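Local coordinates for clavulanic acid biosynthesis oligopeptide binding protein 2 (PDB 2WOL) that probably binds oligopeptides or related small solutes, as an extracellular solute-binding protein of the clavulanic acid biosynthetic pathway, at residues S39-D44 against N272-G277; V56-R61 against P546-Y551; P240-L245 against D552-G557. All blocks are in the same frame, centred on the assembly; numbering follows the deposited sequence.

Interaction 1 (S39-D44 against N272-G277); sequences SSADVD and NLEGRG
The guanidinium of Arg-276 carries two oxygens over the same face: Ser-40 OG, and Glu-274 OE1, which lies above the group but displaced toward its rim. Ala-41 CB approaches the same group obliquely. The two loops involved follow strands 34-39 and 271-272, parallel neighbours in a mixed five-stranded sheet of this solute-binding protein, and the second is shaped by an Asx motif in which Asn-272 OD1 accepts from Gly-275 N.

The contact is a worked example of how one buried carboxylate can organise a loop. Glu-274 OE1 takes two donors from a single residue, each in a different way. Ser-40 OG donates into the syn lone pair of Glu-274 OE1, 2.6 Å away. Ser-40 N, at 3.0 Å from that same Glu-274 OE1, comes down from above the carboxylate plane, 56° out of it. The serine hydroxyl is placed for this by its first torsion (77°), which sets OG between the backbone N and the carbonyl carbon. The other oxygen, Glu-274 OE2, forms a salt bridge of 2.6 Å with Arg-276 NH2 and also faces Ala-41 CB. With two donors on one oxygen and a cation on the other, the carboxylate is probably stabilised in its charged form, and partners on both oxygens should also hold it against rotation.

Trp-55 of helix 54-63 packs on Glu-274, Ser-39 and Leu-273, while Val-257 of helix 257-265 touches both Ser-40 and Arg-276. Lower on the glutamate chain Ser-39 OG lies beside the methylene, 3.3 Å from Glu-274 CB. That hydroxyl is turned to its own loop, donating to Ala-41 O at 2.6 Å in the carbonyl plane, on a lone pair.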
# COMPACT_ATOMS: atom_id res chain seq x y z
N SER A 39 15.49 -1.63 -10.59
CA SER A 39 14.73 -2.42 -9.62
C SER A 39 15.49 -3.72 -9.39
O SER A 39 16.19 -4.22 -10.28
CB SER A 39 13.33 -2.73 -10.16
OG SER A 39 12.61 -3.59 -9.29
N SER A 40 15.35 -4.27 -8.18
CA SER A 40 15.94 -5.57 -7.87
C SER A 40 15.03 -6.71 -8.31
O SER A 40 15.46 -7.86 -8.36
CB SER A 40 16.26 -5.68 -6.38
OG SER A 40 15.10 -5.93 -5.60
N ALA A 41 13.77 -6.38 -8.61
CA ALA A 41 12.76 -7.37 -8.97
C ALA A 41 12.04 -6.98 -10.25
O ALA A 41 11.90 -5.80 -10.56
CB ALA A 41 11.77 -7.53 -7.83
N ASP A 42 11.58 -7.98 -10.99
CA ASP A 42 10.74 -7.76 -12.16
C ASP A 42 9.34 -7.34 -11.70
O ASP A 42 8.96 -7.58 -10.56
CB ASP A 42 10.66 -9.07 -12.98
CG ASP A 42 10.33 -8.84 -14.45
OD1 ASP A 42 9.97 -7.72 -14.85
OD2 ASP A 42 10.43 -9.82 -15.22
N VAL A 43 8.59 -6.71 -12.60
CA VAL A 43 7.18 -6.46 -12.36
C VAL A 43 6.46 -7.79 -12.10
O VAL A 43 6.86 -8.83 -12.63
CB VAL A 43 6.51 -5.73 -13.55
CG1 VAL A 43 7.18 -4.39 -13.80
CG2 VAL A 43 6.52 -6.59 -14.82
N ASP A 44 5.42 -7.75 -11.27
CA ASP A 44 4.58 -8.94 -11.09
C ASP A 44 3.68 -9.17 -12.31
O ASP A 44 3.40 -10.31 -12.68
CB ASP A 44 3.79 -8.91 -9.77
CG ASP A 44 2.95 -7.63 -9.59
OD1 ASP A 44 3.15 -6.65 -10.34
OD2 ASP A 44 2.10 -7.63 -8.67
N ASN A 272 15.89 4.57 -8.13
CA ASN A 272 15.40 3.23 -7.83
C ASN A 272 13.87 3.22 -7.89
O ASN A 272 13.20 3.78 -7.01
CB ASN A 272 15.91 2.80 -6.44
CG ASN A 272 15.35 1.47 -5.99
OD1 ASN A 272 14.47 0.89 -6.63
ND2 ASN A 272 15.86 0.97 -4.87
N LEU A 273 13.32 2.59 -8.92
CA LEU A 273 11.87 2.51 -9.11
C LEU A 273 11.19 1.64 -8.05
O LEU A 273 10.13 1.99 -7.55
CB LEU A 273 11.53 1.97 -10.51
CG LEU A 273 10.07 1.56 -10.76
CD1 LEU A 273 9.12 2.74 -10.66
CD2 LEU A 273 9.93 0.87 -12.11
N GLU A 274 11.82 0.51 -7.74
CA GLU A 274 11.25 -0.43 -6.78
C GLU A 274 11.01 0.24 -5.43
O GLU A 274 10.01 -0.02 -4.76
CB GLU A 274 12.16 -1.64 -6.62
CG GLU A 274 11.53 -2.79 -5.87
CD GLU A 274 12.50 -3.90 -5.57
OE1 GLU A 274 13.73 -3.68 -5.68
OE2 GLU A 274 12.02 -4.99 -5.22
N GLY A 275 11.94 1.11 -5.04
CA GLY A 275 11.75 2.01 -3.92
C GLY A 275 11.75 1.40 -2.53
O GLY A 275 11.11 1.94 -1.63
N ARG A 276 12.46 0.29 -2.35
CA ARG A 276 12.55 -0.33 -1.02
C ARG A 276 13.54 0.41 -0.11
O ARG A 276 13.76 0.00 1.03
CB ARG A 276 12.94 -1.80 -1.12
CG ARG A 276 11.89 -2.73 -1.69
CD ARG A 276 12.27 -4.16 -1.32
NE ARG A 276 12.10 -5.11 -2.41
CZ ARG A 276 12.90 -6.16 -2.63
NH1 ARG A 276 13.96 -6.37 -1.85
NH2 ARG A 276 12.66 -6.98 -3.65
N GLY A 277 14.13 1.48 -0.63
CA GLY A 277 15.07 2.30 0.13
C GLY A 277 16.49 1.81 0.01
O GLY A 277 16.76 0.76 -0.59

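Interaction 2 (V56-R61 against P546-Y551); sequences VWLLQR and PAFGLY
Helix 54-63 passes the turn of a small beta-hairpin, strands 544-545 and 550-551, with Leu-58 and Phe-548 nearest each other at 7.6 Å between their CA atoms. The fit illustrates how a leucine can serve two surfaces at once. Its CG stands anti to the backbone N (chi1 -173°), and the two methyls beyond it part toward Phe-548 and Leu-550. Leu-58 CD1 sits over one face of the Phe-548 ring, 4.0 Å from the centroid and only 15° off the normal, a CH-pi contact. Leu-58 CD2 points away from the ring, to Leu-550 CB, at 3.8 Å.

Two further side chains meet Phe-548. Trp-57 CB lies at the edge, near the ring plane, 4.1 Å from CE2 of Phe-548, while Arg-61 CD approaches obliquely, 3.9 Å from the phenylalanine CZ. Beyond that methylene the arginine chain bends, and its guanidinium turns NE to Asp-552 and NH1 to Tyr-70 O. His-545 adds an edge-to-face ring contact with Phe-548. Both leucine methyls also lie close to the backbone Tyr-551 O, Leu-58 CD2 the nearer at 3.2 Å.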
# COMPACT_ATOMS: atom_id res chain seq x y z
N VAL A 56 4.71 -0.93 -8.95
CA VAL A 56 4.11 -1.12 -10.26
C VAL A 56 2.85 -0.24 -10.38
O VAL A 56 2.57 0.29 -11.46
CB VAL A 56 3.82 -2.60 -10.58
CG1 VAL A 56 3.19 -2.74 -11.97
CG2 VAL A 56 5.11 -3.42 -10.51
N TRP A 57 2.10 -0.07 -9.29
CA TRP A 57 1.02 0.92 -9.28
C TRP A 57 1.58 2.30 -9.62
O TRP A 57 0.98 3.06 -10.38
CB TRP A 57 0.30 0.97 -7.93
CG TRP A 57 -0.35 -0.31 -7.52
CD1 TRP A 57 -0.69 -1.36 -8.32
CD2 TRP A 57 -0.76 -0.68 -6.19
NE1 TRP A 57 -1.28 -2.36 -7.58
CE2 TRP A 57 -1.33 -1.97 -6.27
CE3 TRP A 57 -0.69 -0.04 -4.94
CZ2 TRP A 57 -1.83 -2.64 -5.15
CZ3 TRP A 57 -1.20 -0.71 -3.81
CH2 TRP A 57 -1.76 -2.00 -3.93
N LEU A 58 2.74 2.60 -9.06
CA LEU A 58 3.44 3.85 -9.31
C LEU A 58 3.84 3.96 -10.79
O LEU A 58 3.65 5.01 -11.42
CB LEU A 58 4.67 3.91 -8.40
CG LEU A 58 5.52 5.18 -8.34
CD1 LEU A 58 4.76 6.29 -7.62
CD2 LEU A 58 6.82 4.85 -7.63
N LEU A 59 4.39 2.88 -11.34
CA LEU A 59 4.76 2.82 -12.75
C LEU A 59 3.54 2.95 -13.67
O LEU A 59 3.63 3.50 -14.76
CB LEU A 59 5.51 1.52 -13.04
CG LEU A 59 6.03 1.28 -14.46
CD1 LEU A 59 7.16 2.25 -14.80
CD2 LEU A 59 6.49 -0.15 -14.58
N GLN A 60 2.40 2.42 -13.22
CA GLN A 60 1.17 2.50 -13.99
C GLN A 60 0.69 3.93 -14.24
O GLN A 60 -0.08 4.19 -15.17
CB GLN A 60 0.06 1.65 -13.35
CG GLN A 60 0.16 0.17 -13.72
CD GLN A 60 -0.16 -0.11 -15.18
OE1 GLN A 60 -0.70 0.74 -15.89
NE2 GLN A 60 0.16 -1.31 -15.63
N ARG A 61 1.15 4.87 -13.42
CA ARG A 61 0.82 6.28 -13.64
C ARG A 61 1.41 6.80 -14.96
O ARG A 61 0.92 7.79 -15.51
CB ARG A 61 1.26 7.15 -12.45
CG ARG A 61 0.33 7.01 -11.25
CD ARG A 61 0.93 7.55 -9.95
NE ARG A 61 1.17 9.00 -9.94
CZ ARG A 61 0.23 9.93 -9.79
NH1 ARG A 61 -1.06 9.60 -9.69
NH2 ARG A 61 0.57 11.21 -9.76
N PRO A 546 2.76 11.47 -1.31
CA PRO A 546 2.21 11.09 -0.01
C PRO A 546 1.28 9.87 -0.03
O PRO A 546 1.11 9.21 0.99
CB PRO A 546 1.43 12.34 0.43
CG PRO A 546 1.17 13.09 -0.81
CD PRO A 546 2.33 12.82 -1.73
N ALA A 547 0.70 9.56 -1.19
CA ALA A 547 -0.16 8.38 -1.31
C ALA A 547 0.62 7.07 -1.48
O ALA A 547 0.04 5.99 -1.37
CB ALA A 547 -1.17 8.56 -2.45
N PHE A 548 1.92 7.18 -1.75
CA PHE A 548 2.75 6.01 -2.08
C PHE A 548 3.92 5.79 -1.12
O PHE A 548 4.35 4.65 -0.93
CB PHE A 548 3.30 6.14 -3.50
CG PHE A 548 2.28 5.97 -4.58
CD1 PHE A 548 1.51 7.05 -5.01
CD2 PHE A 548 2.10 4.74 -5.21
CE1 PHE A 548 0.57 6.90 -6.03
CE2 PHE A 548 1.16 4.58 -6.22
CZ PHE A 548 0.40 5.66 -6.63
N GLY A 549 4.45 6.87 -0.54
CA GLY A 549 5.68 6.79 0.25
C GLY A 549 6.90 6.58 -0.64
O GLY A 549 7.99 6.27 -0.16
N LEU A 550 6.69 6.75 -1.94
CA LEU A 550 7.70 6.57 -2.98
C LEU A 550 7.70 7.81 -3.86
O LEU A 550 6.69 8.49 -3.96
CB LEU A 550 7.36 5.36 -3.86
CG LEU A 550 7.25 3.97 -3.24
CD1 LEU A 550 6.70 2.96 -4.24
CD2 LEU A 550 8.59 3.51 -2.72
N TYR A 551 8.83 8.10 -4.51
CA TYR A 551 8.89 9.19 -5.48
C TYR A 551 7.85 9.01 -6.58
O TYR A 551 7.63 7.90 -7.06
CB TYR A 551 10.26 9.24 -6.13
CG TYR A 551 11.43 9.65 -5.25
CD1 TYR A 551 12.68 9.06 -5.43
CD2 TYR A 551 11.29 10.62 -4.27
CE1 TYR A 551 13.77 9.44 -4.65
CE2 TYR A 551 12.36 11.00 -3.47
CZ TYR A 551 13.60 10.40 -3.67
OH TYR A 551 14.69 10.76 -2.91

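Interaction 3 (P240-L245 against D552-G557); sequences PIRPAL and DIQAMG
Gln-554 lies across Arg-242 and Pro-243, its side chain at about a right angle to each. The glutamine amide plane is tilted 62° from the arginine guanidinium, so the two flat groups do not stack. Instead the amide oxygen touches carbon: Gln-554 OE1 is 3.2 Å from Pro-243 CD, and Arg-242 CG is hardly farther from it. The chain reaches there folded, with CG between the backbone N and the carbonyl carbon and a second bend at chi2 (84°). At the other end of the amide, Gln-554 NE2 donates to Asp-552 OD2 at 3.0 Å, nearly straight at 164°, which fixes which way round the amide lies.

Farther along, two waters join the direct packing, an instance of how two irregular segments can share bridging waters. Water 1 joins Ala-244 N to Gln-554 O. Water 2 accepts from Leu-245 N, 2.8 Å away, and donates to both Gln-554 O and Met-556 O. One carbonyl thus receives both waters. Beside them Leu-245 CB packs 3.8 Å from Gly-557 CA, and Pro-243 CG rests on Ala-555 CA at 3.9 Å.

The guanidinium of Arg-242 is held by Arg-61 O, Asp-84 and Asp-239. The Gln-554 side chain touches Arg-61 and Leu-62 of helix 54-63, and the 3-10 segment 553-555 lies between that helix and the five-stranded mixed sheet that holds strands 34-39 and 271-272: Ile-553 packs on Leu-58 of the helix and on Leu-35 and Leu-37 of strand 34-39, while Met-556 meets Ile-271 of strand 271-272.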
# COMPACT_ATOMS: atom_id res chain seq x y z
N PRO A 240 -4.54 16.52 -16.80
CA PRO A 240 -4.21 17.45 -15.72
C PRO A 240 -3.19 16.91 -14.71
O PRO A 240 -2.83 17.62 -13.76
CB PRO A 240 -5.56 17.66 -15.03
CG PRO A 240 -6.25 16.34 -15.19
CD PRO A 240 -5.79 15.78 -16.51
N ILE A 241 -2.73 15.68 -14.92
CA ILE A 241 -1.88 14.98 -13.95
C ILE A 241 -0.42 14.86 -14.41
O ILE A 241 0.51 15.11 -13.63
CB ILE A 241 -2.43 13.54 -13.64
CG1 ILE A 241 -3.93 13.55 -13.27
CG2 ILE A 241 -1.55 12.81 -12.59
CD1 ILE A 241 -4.27 14.16 -11.92
N ARG A 242 -0.23 14.50 -15.68
CA ARG A 242 1.05 13.97 -16.15
C ARG A 242 1.83 14.92 -17.06
O ARG A 242 1.37 15.25 -18.15
CB ARG A 242 0.82 12.64 -16.86
CG ARG A 242 0.17 11.60 -15.97
CD ARG A 242 -0.34 10.41 -16.75
NE ARG A 242 -1.14 9.56 -15.88
CZ ARG A 242 -2.41 9.78 -15.57
NH1 ARG A 242 -3.05 10.82 -16.09
NH2 ARG A 242 -3.05 8.96 -14.75
N PRO A 243 3.04 15.35 -16.62
CA PRO A 243 3.87 16.22 -17.47
C PRO A 243 4.63 15.50 -18.59
O PRO A 243 5.09 16.16 -19.52
CB PRO A 243 4.86 16.83 -16.47
CG PRO A 243 5.01 15.79 -15.43
CD PRO A 243 3.66 15.11 -15.31
N ALA A 244 4.78 14.18 -18.49
CA ALA A 244 5.44 13.36 -19.52
C ALA A 244 6.71 14.00 -20.09
O ALA A 244 6.82 14.25 -21.30
CB ALA A 244 4.46 13.02 -20.64
N LEU A 245 7.67 14.25 -19.22
CA LEU A 245 8.90 14.94 -19.62
C LEU A 245 9.90 14.08 -20.41
O LEU A 245 10.33 14.48 -21.49
CB LEU A 245 9.57 15.62 -18.42
CG LEU A 245 8.73 16.68 -17.71
CD1 LEU A 245 9.43 17.17 -16.46
CD2 LEU A 245 8.37 17.86 -18.63
N ASP A 552 7.24 10.11 -7.01
CA ASP A 552 6.30 10.04 -8.13
C ASP A 552 7.09 10.04 -9.44
O ASP A 552 7.36 11.09 -10.02
CB ASP A 552 5.30 11.19 -8.09
CG ASP A 552 4.11 10.96 -9.01
OD1 ASP A 552 3.90 9.80 -9.45
OD2 ASP A 552 3.39 11.93 -9.30
N ILE A 553 7.46 8.84 -9.87
CA ILE A 553 8.25 8.64 -11.08
C ILE A 553 7.72 9.42 -12.28
O ILE A 553 8.49 10.02 -13.01
CB ILE A 553 8.32 7.13 -11.43
CG1 ILE A 553 8.87 6.31 -10.25
CG2 ILE A 553 9.10 6.90 -12.73
CD1 ILE A 553 10.28 6.66 -9.81
N GLN A 554 6.40 9.40 -12.48
CA GLN A 554 5.80 10.00 -13.66
C GLN A 554 6.05 11.51 -13.78
O GLN A 554 6.00 12.06 -14.87
CB GLN A 554 4.30 9.68 -13.74
CG GLN A 554 3.42 10.39 -12.71
CD GLN A 554 3.02 11.78 -13.13
OE1 GLN A 554 2.98 12.09 -14.33
NE2 GLN A 554 2.71 12.64 -12.16
N ALA A 555 6.31 12.16 -12.65
CA ALA A 555 6.53 13.60 -12.62
C ALA A 555 7.96 14.00 -13.01
O ALA A 555 8.22 15.17 -13.30
CB ALA A 555 6.20 14.15 -11.24
N MET A 556 8.86 13.03 -13.02
CA MET A 556 10.29 13.30 -13.17
C MET A 556 10.69 13.65 -14.59
O MET A 556 10.10 13.17 -15.55
CB MET A 556 11.11 12.11 -12.71
CG MET A 556 11.03 11.84 -11.23
SD MET A 556 11.81 10.28 -10.83
CE MET A 556 11.66 10.32 -9.05
N GLY A 557 11.72 14.48 -14.71
CA GLY A 557 12.39 14.72 -15.98
C GLY A 557 13.90 14.65 -15.81
O GLY A 557 14.39 14.24 -14.76
O HOH W 1 4.09 11.81 -16.99
O HOH W 2 7.57 13.71 -16.44

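In the fold
Interactions 2 and 3 show how the end of a chain can tie distant parts of a fold together. Their second segments are consecutive, 546-551 and 552-557, their centres are about 12 Å apart, and they are joined by the salt bridge of Arg-61 NE to Asp-552 OD1 (2.9 Å). Interaction 1, which joins two loops that follow neighbouring strands, lies about 11 Å from interaction 2 and 19 Å from interaction 3 between centres. It meets them by packing: Gly-275 O lies 3.2 Å from Leu-550 CD2, and Leu-273 CD1 lies 3.6 Å from Ile-553 CG1. A bound glycerol, probably from the crystallisation liquor, comes within about 3 Å of the Phe-548 side chain in interaction 2.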